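PDB 4WPE: cytokinesis protein 2 from Saccharomyces cerevisiae, which forms rings that coincide with the septins and later the medial actin ring, mediates cytoskeletal rearrangements required for cytokinesis, and is represented here by its F-BAR domain. Local coordinates for residues S39-F44 against Q106-T111; S8-A13 against E218-E223; D152-F157 against S185-Y190. All blocks are in the same frame, centred on the assembly; numbering follows the deposited sequence.

Contact 1: S39-F44 against Q106-T111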
ATOM      1  N   SER A  39      -1.318   5.114  21.926  1.00 64.63           N
ATOM      2  CA  SER A  39      -1.248   5.837  20.667  1.00 51.60           C
ATOM      3  C   SER A  39      -0.553   4.986  19.612  1.00 62.41           C
ATOM      4  O   SER A  39      -1.028   4.864  18.482  1.00 76.63           O
ATOM      5  CB  SER A  39      -0.509   7.165  20.845  1.00 56.06           C
ATOM      6  OG  SER A  39      -1.119   7.972  21.839  1.00 67.33           O
HETATM    7  N   MSE A  40       0.574   4.391  19.991  1.00 61.03           N
HETATM    8  CA  MSE A  40       1.351   3.576  19.066  1.00 67.42           C
HETATM    9  C   MSE A  40       0.785   2.164  18.937  1.00 69.72           C
HETATM   10  O   MSE A  40       0.797   1.587  17.846  1.00 63.70           O
HETATM   11  CB  MSE A  40       2.818   3.524  19.502  1.00 64.35           C
HETATM   12  CG  MSE A  40       3.623   4.749  19.084  1.00 68.31           C
HETATM   13 SE   MSE A  40       3.543   5.055  17.152  1.00 94.32          SE
HETATM   14  CE  MSE A  40       4.522   6.738  17.050  1.00 86.74           C
ATOM     15  N   ILE A  41       0.289   1.616  20.044  1.00 61.39           N
ATOM     16  CA  ILE A  41      -0.336   0.296  20.037  1.00 61.62           C
ATOM     17  C   ILE A  41      -1.464   0.229  19.010  1.00 63.03           C
ATOM     18  O   ILE A  41      -1.535  -0.706  18.214  1.00 58.03           O
ATOM     19  CB  ILE A  41      -0.900  -0.075  21.422  1.00 58.45           C
ATOM     20  CG1 ILE A  41       0.233  -0.298  22.421  1.00 61.21           C
ATOM     21  CG2 ILE A  41      -1.747  -1.334  21.334  1.00 50.20           C
ATOM     22  CD1 ILE A  41      -0.236  -0.341  23.867  1.00 58.63           C
ATOM     23  N   LEU A  42      -2.340   1.228  19.025  1.00 68.13           N
ATOM     24  CA  LEU A  42      -3.448   1.276  18.080  1.00 63.02           C
ATOM     25  C   LEU A  42      -2.941   1.494  16.661  1.00 63.48           C
ATOM     26  O   LEU A  42      -3.444   0.886  15.717  1.00 71.91           O
ATOM     27  CB  LEU A  42      -4.439   2.379  18.456  1.00 53.60           C
ATOM     28  CG  LEU A  42      -5.731   2.403  17.633  1.00 49.98           C
ATOM     29  CD1 LEU A  42      -6.619   1.215  17.980  1.00 48.67           C
ATOM     30  CD2 LEU A  42      -6.480   3.712  17.823  1.00 42.21           C
ATOM     31  N   PHE A  43      -1.943   2.362  16.517  1.00 56.17           N
ATOM     32  CA  PHE A  43      -1.363   2.650  15.210  1.00 56.37           C
ATOM     33  C   PHE A  43      -0.768   1.397  14.579  1.00 58.92           C
ATOM     34  O   PHE A  43      -1.017   1.105  13.412  1.00 65.37           O
ATOM     35  CB  PHE A  43      -0.289   3.735  15.318  1.00 52.55           C
ATOM     36  CG  PHE A  43       0.476   3.956  14.041  1.00 56.54           C
ATOM     37  CD1 PHE A  43      -0.121   4.579  12.956  1.00 53.42           C
ATOM     38  CD2 PHE A  43       1.791   3.537  13.925  1.00 55.91           C
ATOM     39  CE1 PHE A  43       0.578   4.784  11.785  1.00 51.13           C
ATOM     40  CE2 PHE A  43       2.497   3.738  12.757  1.00 54.78           C
ATOM     41  CZ  PHE A  43       1.890   4.361  11.684  1.00 57.73           C
ATOM     42  N   PHE A  44       0.018   0.665  15.363  1.00 57.08           N
ATOM     43  CA  PHE A  44       0.641  -0.574  14.912  1.00 58.45           C
ATOM     44  C   PHE A  44      -0.398  -1.583  14.447  1.00 60.78           C
ATOM     45  O   PHE A  44      -0.206  -2.271  13.445  1.00 56.83           O
ATOM     46  CB  PHE A  44       1.482  -1.183  16.034  1.00 67.01           C
ATOM     47  CG  PHE A  44       2.762  -0.446  16.303  1.00 67.02           C
ATOM     48  CD1 PHE A  44       3.303  -0.415  17.579  1.00 67.97           C
ATOM     49  CD2 PHE A  44       3.439   0.196  15.277  1.00 66.02           C
ATOM     50  CE1 PHE A  44       4.485   0.255  17.833  1.00 67.18           C
ATOM     51  CE2 PHE A  44       4.625   0.865  15.524  1.00 67.03           C
ATOM     52  CZ  PHE A  44       5.147   0.895  16.804  1.00 66.72           C
ATOM     53  N   GLN A 106       5.019  -9.252  16.195  1.00 73.27           N
ATOM     54  CA  GLN A 106       6.308  -8.945  16.806  1.00 77.68           C
ATOM     55  C   GLN A 106       6.374  -7.552  17.425  1.00 86.10           C
ATOM     56  O   GLN A 106       7.093  -7.343  18.404  1.00 79.95           O
ATOM     57  CB  GLN A 106       7.436  -9.100  15.791  1.00 71.15           C
ATOM     58  CG  GLN A 106       7.436 -10.427  15.069  1.00 83.07           C
ATOM     59  CD  GLN A 106       8.519 -10.495  14.021  1.00 93.76           C
ATOM     60  OE1 GLN A 106       9.497  -9.749  14.078  1.00100.73           O
ATOM     61  NE2 GLN A 106       8.349 -11.381  13.051  1.00 94.82           N
ATOM     62  N   ILE A 107       5.640  -6.594  16.869  1.00 86.04           N
ATOM     63  CA  ILE A 107       5.722  -5.242  17.405  1.00 85.52           C
ATOM     64  C   ILE A 107       4.404  -4.757  18.018  1.00 81.64           C
ATOM     65  O   ILE A 107       4.428  -4.060  19.022  1.00 86.06           O
ATOM     66  CB  ILE A 107       6.223  -4.239  16.328  1.00 71.34           C
ATOM     67  CG1 ILE A 107       5.312  -4.220  15.114  1.00 80.48           C
ATOM     68  CG2 ILE A 107       7.625  -4.593  15.876  1.00 72.53           C
ATOM     69  CD1 ILE A 107       4.313  -3.110  15.128  1.00 96.67           C
ATOM     70  N   TYR A 108       3.261  -5.125  17.446  1.00 71.67           N
ATOM     71  CA  TYR A 108       1.986  -4.727  18.046  1.00 62.33           C
ATOM     72  C   TYR A 108       1.697  -5.523  19.309  1.00 66.53           C
ATOM     73  O   TYR A 108       1.413  -4.956  20.366  1.00 64.24           O
ATOM     74  CB  TYR A 108       0.822  -4.898  17.067  1.00 55.56           C
ATOM     75  CG  TYR A 108      -0.526  -4.994  17.755  1.00 59.50           C
ATOM     76  CD1 TYR A 108      -1.138  -3.868  18.290  1.00 61.11           C
ATOM     77  CD2 TYR A 108      -1.182  -6.212  17.875  1.00 65.86           C
ATOM     78  CE1 TYR A 108      -2.366  -3.955  18.925  1.00 62.63           C
ATOM     79  CE2 TYR A 108      -2.409  -6.308  18.505  1.00 65.87           C
ATOM     80  CZ  TYR A 108      -2.996  -5.178  19.028  1.00 65.44           C
ATOM     81  OH  TYR A 108      -4.217  -5.275  19.655  1.00 67.14           O
ATOM     82  N   THR A 109       1.759  -6.844  19.183  1.00 69.18           N
ATOM     83  CA  THR A 109       1.466  -7.741  20.291  1.00 67.14           C
ATOM     84  C   THR A 109       2.449  -7.543  21.441  1.00 66.16           C
ATOM     85  O   THR A 109       2.045  -7.461  22.602  1.00 68.69           O
ATOM     86  CB  THR A 109       1.490  -9.213  19.832  1.00 66.18           C
ATOM     87  OG1 THR A 109       0.337  -9.476  19.023  1.00 68.75           O
ATOM     88  CG2 THR A 109       1.493 -10.158  21.024  1.00 65.72           C
ATOM     89  N   ASP A 110       3.733  -7.445  21.116  1.00 63.74           N
ATOM     90  CA  ASP A 110       4.767  -7.305  22.135  1.00 60.12           C
ATOM     91  C   ASP A 110       4.737  -5.932  22.801  1.00 73.36           C
ATOM     92  O   ASP A 110       5.189  -5.780  23.938  1.00 82.17           O
ATOM     93  CB  ASP A 110       6.151  -7.569  21.535  1.00 60.06           C
ATOM     94  CG  ASP A 110       6.404  -9.048  21.285  1.00 73.56           C
ATOM     95  OD1 ASP A 110       7.097  -9.383  20.298  1.00 76.19           O
ATOM     96  OD2 ASP A 110       5.911  -9.878  22.077  1.00 81.51           O
ATOM     97  N   THR A 111       4.200  -4.936  22.101  1.00 69.32           N
ATOM     98  CA  THR A 111       4.085  -3.593  22.667  1.00 63.50           C
ATOM     99  C   THR A 111       2.864  -3.491  23.578  1.00 63.61           C
ATOM    100  O   THR A 111       2.930  -2.904  24.659  1.00 64.43           O
ATOM    101  CB  THR A 111       3.992  -2.517  21.572  1.00 58.41           C
ATOM    102  OG1 THR A 111       5.196  -2.526  20.793  1.00 56.54           O
ATOM    103  CG2 THR A 111       3.808  -1.140  22.183  1.00 59.83           C
TER

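Contact 2: S8-A13 against E218-E223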
ATOM      1  N   SER A   8      24.268  16.947  38.585  1.00116.11           N
ATOM      2  CA  SER A   8      23.843  15.645  38.022  1.00105.44           C
ATOM      3  C   SER A   8      22.372  15.267  38.211  1.00 96.17           C
ATOM      4  O   SER A   8      21.921  15.059  39.335  1.00 95.43           O
ATOM      5  CB  SER A   8      24.703  14.528  38.609  1.00105.47           C
ATOM      6  OG  SER A   8      26.016  14.556  38.093  1.00106.23           O
ATOM      7  N   TYR A   9      21.645  15.135  37.107  1.00 95.48           N
ATOM      8  CA  TYR A   9      20.184  15.130  37.142  1.00 90.31           C
ATOM      9  C   TYR A   9      19.512  13.771  36.913  1.00 86.18           C
ATOM     10  O   TYR A   9      19.699  13.136  35.873  1.00 89.21           O
ATOM     11  CB  TYR A   9      19.654  16.120  36.101  1.00 84.69           C
ATOM     12  CG  TYR A   9      20.245  17.506  36.226  1.00 88.09           C
ATOM     13  CD1 TYR A   9      19.587  18.507  36.929  1.00 88.36           C
ATOM     14  CD2 TYR A   9      21.475  17.805  35.655  1.00 89.65           C
ATOM     15  CE1 TYR A   9      20.138  19.772  37.047  1.00 85.54           C
ATOM     16  CE2 TYR A   9      22.034  19.057  35.772  1.00 92.94           C
ATOM     17  CZ  TYR A   9      21.365  20.038  36.464  1.00 89.96           C
ATOM     18  OH  TYR A   9      21.939  21.284  36.565  1.00 92.64           O
ATOM     19  N   SER A  10      18.687  13.358  37.876  1.00 74.62           N
ATOM     20  CA  SER A  10      17.903  12.121  37.768  1.00 67.00           C
ATOM     21  C   SER A  10      16.629  12.164  38.630  1.00 70.00           C
ATOM     22  O   SER A  10      16.321  13.182  39.253  1.00 73.40           O
ATOM     23  CB  SER A  10      18.751  10.910  38.160  1.00 66.39           C
ATOM     24  OG  SER A  10      19.198  11.012  39.500  1.00 82.80           O
ATOM     25  N   TYR A  11      15.888  11.058  38.662  1.00 70.08           N
ATOM     26  CA  TYR A  11      14.626  11.005  39.406  1.00 72.48           C
ATOM     27  C   TYR A  11      14.846  10.939  40.916  1.00 75.55           C
ATOM     28  O   TYR A  11      14.080  11.517  41.687  1.00 72.04           O
ATOM     29  CB  TYR A  11      13.780   9.801  38.974  1.00 74.03           C
ATOM     30  CG  TYR A  11      13.053   9.949  37.654  1.00 77.23           C
ATOM     31  CD1 TYR A  11      11.997   9.104  37.327  1.00 79.96           C
ATOM     32  CD2 TYR A  11      13.422  10.918  36.731  1.00 76.81           C
ATOM     33  CE1 TYR A  11      11.328   9.221  36.121  1.00 73.42           C
ATOM     34  CE2 TYR A  11      12.758  11.043  35.521  1.00 78.56           C
ATOM     35  CZ  TYR A  11      11.712  10.191  35.223  1.00 75.26           C
ATOM     36  OH  TYR A  11      11.050  10.311  34.023  1.00 80.72           O
ATOM     37  N   GLU A  12      15.879  10.218  41.337  1.00 78.14           N
ATOM     38  CA  GLU A  12      16.138  10.028  42.758  1.00 81.25           C
ATOM     39  C   GLU A  12      16.925  11.191  43.340  1.00 79.26           C
ATOM     40  O   GLU A  12      17.089  11.300  44.554  1.00 77.82           O
ATOM     41  CB  GLU A  12      16.897   8.726  43.000  1.00 88.42           C
ATOM     42  CG  GLU A  12      18.317   8.737  42.474  1.00 97.61           C
ATOM     43  CD  GLU A  12      19.196   7.725  43.178  1.00105.84           C
ATOM     44  OE1 GLU A  12      20.143   7.216  42.544  1.00111.42           O
ATOM     45  OE2 GLU A  12      18.940   7.444  44.370  1.00103.61           O
ATOM     46  N   ALA A  13      17.416  12.057  42.463  1.00 73.70           N
ATOM     47  CA  ALA A  13      18.266  13.157  42.887  1.00 70.23           C
ATOM     48  C   ALA A  13      17.487  14.459  43.058  1.00 75.53           C
ATOM     49  O   ALA A  13      17.746  15.223  43.983  1.00 77.80           O
ATOM     50  CB  ALA A  13      19.401  13.353  41.891  1.00 60.27           C
ATOM     51  N   GLU A 218      13.163   2.966  41.119  1.00 54.31           N
ATOM     52  CA  GLU A 218      12.249   2.026  40.476  1.00 56.65           C
ATOM     53  C   GLU A 218      11.441   2.735  39.389  1.00 59.92           C
ATOM     54  O   GLU A 218      11.235   2.193  38.305  1.00 69.26           O
ATOM     55  CB  GLU A 218      11.307   1.382  41.499  1.00 63.77           C
ATOM     56  CG  GLU A 218      11.931   0.271  42.338  1.00 64.19           C
ATOM     57  CD  GLU A 218      10.900  -0.731  42.831  1.00 74.98           C
ATOM     58  OE1 GLU A 218      10.134  -1.255  41.994  1.00 86.46           O
ATOM     59  OE2 GLU A 218      10.852  -0.992  44.052  1.00 81.43           O
ATOM     60  N   LEU A 219      10.995   3.952  39.685  1.00 60.13           N
ATOM     61  CA  LEU A 219      10.270   4.762  38.710  1.00 57.54           C
ATOM     62  C   LEU A 219      11.158   5.128  37.528  1.00 63.42           C
ATOM     63  O   LEU A 219      10.750   5.015  36.372  1.00 64.20           O
ATOM     64  CB  LEU A 219       9.723   6.033  39.359  1.00 46.17           C
ATOM     65  CG  LEU A 219       8.528   5.863  40.299  1.00 47.46           C
ATOM     66  CD1 LEU A 219       8.171   7.188  40.954  1.00 40.97           C
ATOM     67  CD2 LEU A 219       7.334   5.297  39.547  1.00 52.93           C
ATOM     68  N   GLN A 220      12.376   5.568  37.826  1.00 61.58           N
ATOM     69  CA  GLN A 220      13.321   5.959  36.788  1.00 55.29           C
ATOM     70  C   GLN A 220      13.695   4.765  35.912  1.00 58.41           C
ATOM     71  O   GLN A 220      14.028   4.921  34.741  1.00 55.78           O
ATOM     72  CB  GLN A 220      14.569   6.580  37.418  1.00 50.63           C
ATOM     73  CG  GLN A 220      15.606   7.047  36.420  1.00 58.46           C
ATOM     74  CD  GLN A 220      16.790   7.709  37.086  1.00 65.25           C
ATOM     75  OE1 GLN A 220      16.633   8.469  38.042  1.00 67.47           O
ATOM     76  NE2 GLN A 220      17.988   7.418  36.590  1.00 69.47           N
ATOM     77  N   GLU A 221      13.628   3.569  36.487  1.00 65.37           N
ATOM     78  CA  GLU A 221      13.874   2.349  35.731  1.00 64.18           C
ATOM     79  C   GLU A 221      12.672   2.023  34.853  1.00 63.01           C
ATOM     80  O   GLU A 221      12.826   1.518  33.741  1.00 69.09           O
ATOM     81  CB  GLU A 221      14.180   1.182  36.671  1.00 61.94           C
ATOM     82  CG  GLU A 221      14.279  -0.169  35.982  1.00 68.98           C
ATOM     83  CD  GLU A 221      14.563  -1.299  36.952  1.00 79.70           C
ATOM     84  OE1 GLU A 221      15.689  -1.351  37.495  1.00 86.30           O
ATOM     85  OE2 GLU A 221      13.660  -2.130  37.177  1.00 79.62           O
HETATM   86  N   MSE A 222      11.477   2.316  35.358  1.00 55.17           N
HETATM   87  CA  MSE A 222      10.248   2.100  34.602  1.00 62.84           C
HETATM   88  C   MSE A 222      10.219   2.942  33.333  1.00 68.12           C
HETATM   89  O   MSE A 222      10.018   2.424  32.232  1.00 67.89           O
HETATM   90  CB  MSE A 222       9.021   2.431  35.451  1.00 64.55           C
HETATM   91  CG  MSE A 222       8.727   1.445  36.558  1.00 64.32           C
HETATM   92 SE   MSE A 222       6.861   1.572  37.088  1.00 82.83          SE
HETATM   93  CE  MSE A 222       6.047   1.016  35.407  1.00 95.43           C
ATOM     94  N   GLU A 223      10.412   4.245  33.500  1.00 61.05           N
ATOM     95  CA  GLU A 223      10.393   5.168  32.377  1.00 59.08           C
ATOM     96  C   GLU A 223      11.506   4.842  31.390  1.00 63.38           C
ATOM     97  O   GLU A 223      11.287   4.848  30.180  1.00 67.77           O
ATOM     98  CB  GLU A 223      10.518   6.614  32.865  1.00 56.11           C
ATOM     99  CG  GLU A 223      10.476   7.659  31.755  1.00 65.33           C
ATOM    100  CD  GLU A 223       9.089   7.843  31.147  1.00 65.19           C
ATOM    101  OE1 GLU A 223       8.124   7.204  31.622  1.00 55.47           O
ATOM    102  OE2 GLU A 223       8.966   8.634  30.186  1.00 66.12           O
TER

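Contact 3: D152-F157 against S185-Y190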
ATOM      1  N   ASP A 152      -4.576  20.570  77.155  1.00 53.19           N
ATOM      2  CA  ASP A 152      -5.856  20.547  77.860  1.00 59.25           C
ATOM      3  C   ASP A 152      -5.687  20.030  79.281  1.00 60.27           C
ATOM      4  O   ASP A 152      -6.129  20.666  80.239  1.00 66.13           O
ATOM      5  CB  ASP A 152      -6.873  19.679  77.118  1.00 72.80           C
ATOM      6  CG  ASP A 152      -7.418  20.350  75.875  1.00 86.47           C
ATOM      7  OD1 ASP A 152      -7.281  19.772  74.778  1.00 98.97           O
ATOM      8  OD2 ASP A 152      -7.986  21.454  75.996  1.00 86.98           O
ATOM      9  N   ALA A 153      -5.042  18.873  79.405  1.00 59.76           N
ATOM     10  CA  ALA A 153      -4.823  18.243  80.702  1.00 57.72           C
ATOM     11  C   ALA A 153      -3.980  19.128  81.612  1.00 55.18           C
ATOM     12  O   ALA A 153      -4.242  19.219  82.811  1.00 55.59           O
ATOM     13  CB  ALA A 153      -4.165  16.888  80.526  1.00 53.50           C
ATOM     14  N   GLN A 154      -2.975  19.779  81.037  1.00 50.04           N
ATOM     15  CA  GLN A 154      -2.118  20.689  81.794  1.00 48.54           C
ATOM     16  C   GLN A 154      -2.890  21.908  82.283  1.00 49.65           C
ATOM     17  O   GLN A 154      -2.626  22.428  83.366  1.00 49.20           O
ATOM     18  CB  GLN A 154      -0.928  21.135  80.946  1.00 48.33           C
ATOM     19  CG  GLN A 154       0.222  20.152  80.928  1.00 47.72           C
ATOM     20  CD  GLN A 154       1.275  20.516  79.907  1.00 49.99           C
ATOM     21  OE1 GLN A 154       0.967  21.076  78.856  1.00 62.01           O
ATOM     22  NE2 GLN A 154       2.528  20.196  80.207  1.00 50.77           N
ATOM     23  N   ILE A 155      -3.847  22.358  81.478  1.00 53.52           N
ATOM     24  CA  ILE A 155      -4.654  23.518  81.833  1.00 49.80           C
ATOM     25  C   ILE A 155      -5.654  23.164  82.927  1.00 51.26           C
ATOM     26  O   ILE A 155      -5.851  23.935  83.867  1.00 61.70           O
ATOM     27  CB  ILE A 155      -5.393  24.086  80.605  1.00 46.58           C
ATOM     28  CG1 ILE A 155      -4.434  24.914  79.751  1.00 50.09           C
ATOM     29  CG2 ILE A 155      -6.553  24.963  81.029  1.00 36.15           C
ATOM     30  CD1 ILE A 155      -4.994  25.285  78.396  1.00 51.88           C
ATOM     31  N   ARG A 156      -6.272  21.992  82.819  1.00 48.82           N
ATOM     32  CA  ARG A 156      -7.247  21.571  83.820  1.00 50.92           C
ATOM     33  C   ARG A 156      -6.558  21.264  85.150  1.00 55.36           C
ATOM     34  O   ARG A 156      -7.161  21.399  86.216  1.00 65.48           O
ATOM     35  CB  ARG A 156      -8.042  20.358  83.332  1.00 54.37           C
ATOM     36  CG  ARG A 156      -9.116  19.892  84.309  1.00 64.94           C
ATOM     37  CD  ARG A 156     -10.384  19.455  83.596  1.00 81.06           C
ATOM     38  NE  ARG A 156     -10.163  19.195  82.177  1.00 96.53           N
ATOM     39  CZ  ARG A 156     -10.917  19.689  81.200  1.00106.25           C
ATOM     40  NH1 ARG A 156     -11.947  20.475  81.489  1.00108.81           N
ATOM     41  NH2 ARG A 156     -10.641  19.398  79.935  1.00108.55           N
ATOM     42  N   PHE A 157      -5.291  20.870  85.091  1.00 48.18           N
ATOM     43  CA  PHE A 157      -4.518  20.660  86.310  1.00 52.36           C
ATOM     44  C   PHE A 157      -4.240  21.980  87.023  1.00 52.55           C
ATOM     45  O   PHE A 157      -4.422  22.081  88.232  1.00 52.06           O
ATOM     46  CB  PHE A 157      -3.202  19.943  86.008  1.00 51.29           C
ATOM     47  CG  PHE A 157      -2.294  19.815  87.202  1.00 45.33           C
ATOM     48  CD1 PHE A 157      -2.540  18.862  88.179  1.00 46.58           C
ATOM     49  CD2 PHE A 157      -1.192  20.643  87.345  1.00 49.09           C
ATOM     50  CE1 PHE A 157      -1.707  18.741  89.279  1.00 49.87           C
ATOM     51  CE2 PHE A 157      -0.354  20.528  88.444  1.00 57.08           C
ATOM     52  CZ  PHE A 157      -0.612  19.575  89.411  1.00 51.87           C
ATOM     53  N   SER A 185      -1.864  12.893  86.831  1.00 55.17           N
ATOM     54  CA  SER A 185      -1.551  11.628  86.182  1.00 55.63           C
ATOM     55  C   SER A 185      -1.712  11.741  84.675  1.00 57.65           C
ATOM     56  O   SER A 185      -0.835  11.331  83.915  1.00 48.17           O
ATOM     57  CB  SER A 185      -2.446  10.509  86.719  1.00 52.52           C
ATOM     58  OG  SER A 185      -2.187  10.259  88.090  1.00 61.38           O
ATOM     59  N   ASN A 186      -2.841  12.302  84.254  1.00 56.02           N
ATOM     60  CA  ASN A 186      -3.137  12.485  82.839  1.00 45.10           C
ATOM     61  C   ASN A 186      -2.070  13.316  82.134  1.00 52.26           C
ATOM     62  O   ASN A 186      -1.617  12.962  81.047  1.00 57.41           O
ATOM     63  CB  ASN A 186      -4.510  13.135  82.673  1.00 42.14           C
ATOM     64  CG  ASN A 186      -5.643  12.138  82.801  1.00 43.56           C
ATOM     65  OD1 ASN A 186      -5.415  10.950  83.041  1.00 42.64           O
ATOM     66  ND2 ASN A 186      -6.874  12.617  82.662  1.00 42.24           N
ATOM     67  N   SER A 187      -1.661  14.413  82.763  1.00 53.07           N
ATOM     68  CA  SER A 187      -0.623  15.268  82.198  1.00 52.58           C
ATOM     69  C   SER A 187       0.691  14.511  82.033  1.00 48.63           C
ATOM     70  O   SER A 187       1.392  14.685  81.039  1.00 57.20           O
ATOM     71  CB  SER A 187      -0.406  16.503  83.073  1.00 50.63           C
ATOM     72  OG  SER A 187      -1.571  17.306  83.108  1.00 59.25           O
ATOM     73  N   GLN A 188       1.016  13.673  83.012  1.00 51.81           N
ATOM     74  CA  GLN A 188       2.260  12.911  82.993  1.00 52.37           C
ATOM     75  C   GLN A 188       2.250  11.846  81.906  1.00 49.21           C
ATOM     76  O   GLN A 188       3.229  11.687  81.176  1.00 52.85           O
ATOM     77  CB  GLN A 188       2.508  12.263  84.354  1.00 60.44           C
ATOM     78  CG  GLN A 188       2.854  13.246  85.456  1.00 67.17           C
ATOM     79  CD  GLN A 188       2.927  12.591  86.824  1.00 71.93           C
ATOM     80  OE1 GLN A 188       2.828  11.369  86.949  1.00 78.91           O
ATOM     81  NE2 GLN A 188       3.093  13.404  87.863  1.00 61.80           N
ATOM     82  N   GLU A 189       1.143  11.117  81.802  1.00 48.15           N
ATOM     83  CA  GLU A 189       1.030  10.047  80.818  1.00 55.93           C
ATOM     84  C   GLU A 189       0.959  10.594  79.401  1.00 55.44           C
ATOM     85  O   GLU A 189       1.599  10.063  78.494  1.00 54.75           O
ATOM     86  CB  GLU A 189      -0.195   9.178  81.102  1.00 68.47           C
ATOM     87  CG  GLU A 189      -0.239   8.616  82.508  1.00 86.95           C
ATOM     88  CD  GLU A 189      -1.560   7.944  82.823  1.00 99.92           C
ATOM     89  OE1 GLU A 189      -2.497   8.051  82.002  1.00105.92           O
ATOM     90  OE2 GLU A 189      -1.661   7.313  83.896  1.00102.05           O
ATOM     91  N   TYR A 190       0.175  11.651  79.211  1.00 54.11           N
ATOM     92  CA  TYR A 190       0.045  12.277  77.901  1.00 49.35           C
ATOM     93  C   TYR A 190       1.393  12.771  77.398  1.00 56.60           C
ATOM     94  O   TYR A 190       1.704  12.652  76.212  1.00 56.30           O
ATOM     95  CB  TYR A 190      -0.948  13.432  77.956  1.00 48.03           C
ATOM     96  CG  TYR A 190      -2.391  13.001  77.881  1.00 51.72           C
ATOM     97  CD1 TYR A 190      -2.742  11.779  77.329  1.00 63.06           C
ATOM     98  CD2 TYR A 190      -3.406  13.822  78.356  1.00 47.03           C
ATOM     99  CE1 TYR A 190      -4.064  11.382  77.249  1.00 66.22           C
ATOM    100  CE2 TYR A 190      -4.732  13.433  78.282  1.00 55.10           C
ATOM    101  CZ  TYR A 190      -5.055  12.213  77.728  1.00 63.50           C
ATOM    102  OH  TYR A 190      -6.372  11.823  77.654  1.00 69.01           O
TER
HETATM  103  O   HOH W   1       3.401  17.426  81.811  1.00 58.00           O

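Contact 1: S39-F44 against Q106-T111
Phe44 carries CG anti to its carbonyl carbon (chi1 -73°), whereas Ile107 holds CG1 in the crowded position between backbone N and carbonyl carbon (chi1 59°); together they set the Ile107 CD1 methyl over one face of the Phe44 ring. This is a CH-pi contact: CD1 of Ile107 lies 3.6 Å from the centroid of the Phe44 ring, displaced toward its rim, and the two side chains cross at about a right angle. Phe44 CB also packs on Tyr108 CB at 3.9 Å. The segments belong to helices 37-71 and 76-162 of the F-BAR helical bundle, run 143° apart in direction, and have axes 8.9 Å from each other. Helix 170-259 adds Leu234 against Phe44 and Phe229 against Thr111, while Ile61 of the second subunit packs on Phe43. Tyr108, with CG anti to its backbone N, turns its ring edge to Ile41 O; its CE1 meets Ile41 CG2 in apolar contact at 3.6 Å, the side chains again nearly perpendicular. The same chi1 that turns Thr111 OG1 back to donate a hydrogen bond to Ile107 O, nearly along the C=O axis, puts its CG2 3.7 Å from Ile41 CG1.

Contact 2: S8-A13 against E218-E223
The Tyr11 ring lies across the aliphatic part of Gln220, whose CG sits over one face and whose CB comes within 3.6 Å of Tyr11 CD1. Gln220 runs out extended, CG anti to its backbone N, so that its amide reaches past the ring to the backbone at Tyr11. There OE1 of Gln220 accepts a hydrogen bond from Tyr11 N at 2.8 Å, with an N-H...O angle of 153°. The donor stands 37° above the carbonyl plane. Ser10 CB touches the same oxygen at 3.2 Å. The Tyr11 ring and the Gln220 amide are steeply inclined, 74° between planes. From either side of Gln220 in sequence, Leu219 CB packs on Tyr11 CD1 at 4.3 Å and Glu223 CG meets Tyr11 OH at 3.5 Å, the bent Glu223 chain delivering its carboxylate to a salt bridge with Arg226. An alanine in place of Gln220 would probably loosen the N-terminal segment, since both the OE1 acceptor for Tyr11 N and the CG over the ring face would be gone. The contact packs this segment on long helix 170-259 of the F-BAR domain; Leu26 and Ile30 of helix 21-35 also touch Tyr11, as does Ser272 of the second subunit. One glutamine thus serves two chemistries, with its methylenes packing on the aromatic ring and its amide oxygen satisfying a backbone N-H, which ties the chain's beginning to the long helix.

Contact 3: D152-F157 against S185-Y190
Two helices of the predicted coiled coil meet here, helix 76-162 on its outward run and helix 170-259 on its return, in an outlying part of the F-BAR domain. The short segments are 155° apart in direction, with axes 8.5 Å apart. Backbones come nearest at Ala153 and Ser187, whose CA atoms are 5.4 Å from each other, and both residues point their CB atoms at the opposing helix. Ala153 CB and Ser187 OG share the centre of the packing, 3.7 Å from each other. The same Ala153 methyl meets the edge of the Tyr190 ring at CD2, 3.8 Å away and near the ring plane. Tyr190 has CG anti to its carbonyl carbon, and its ring is also packed by Leu146, Lys149 and Leu150 of helix 76-162.

Ser187, its OG likewise anti to the carbonyl carbon, brings that oxygen to 3.3 Å from Ala153 O, but the angle is too poor for a hydrogen bond. OG is instead bonded to Trp183 O in its own helix, so the hydroxyl is satisfied without a partner across the interface. Phe157 CB approaches the same Ser187 OG at 4.2 Å. Gln154 passes alongside at the margin, its CG 4.0 Å from Ser187 OG and its chain extended beyond. A water joins Gln154 NE2 to Ser187 O through two weak hydrogen bonds, a loose bridge at the solvent-facing margin. The second subunit does not touch either segment, so these two helices meet here within a single chain. The near-antiparallel pair, with small residues at its closest point, the Tyr190 ring edge beside them and polar chains at the margin, is of the kind that forms the elongated ends of F-BAR domains.

The three contacts are spread along one elongated F-BAR domain, and none touches another. Contacts 1 and 2 lie in its central part, with centres about 26 Å apart and nearest atoms about 12 Å apart, and both are reached by the second subunit. Contact 3 sits far out, its centre about 66 Å from that of contact 1 and about 48 Å from that of contact 2, where no other chain touches its segments. Helix 76-162 takes part in contacts 1 and 3, and helix 170-259 in contacts 2 and 3, so the two long helices carry the packing from the dimer region to the arm. Contact 2 adds the N-terminal segment to that framework.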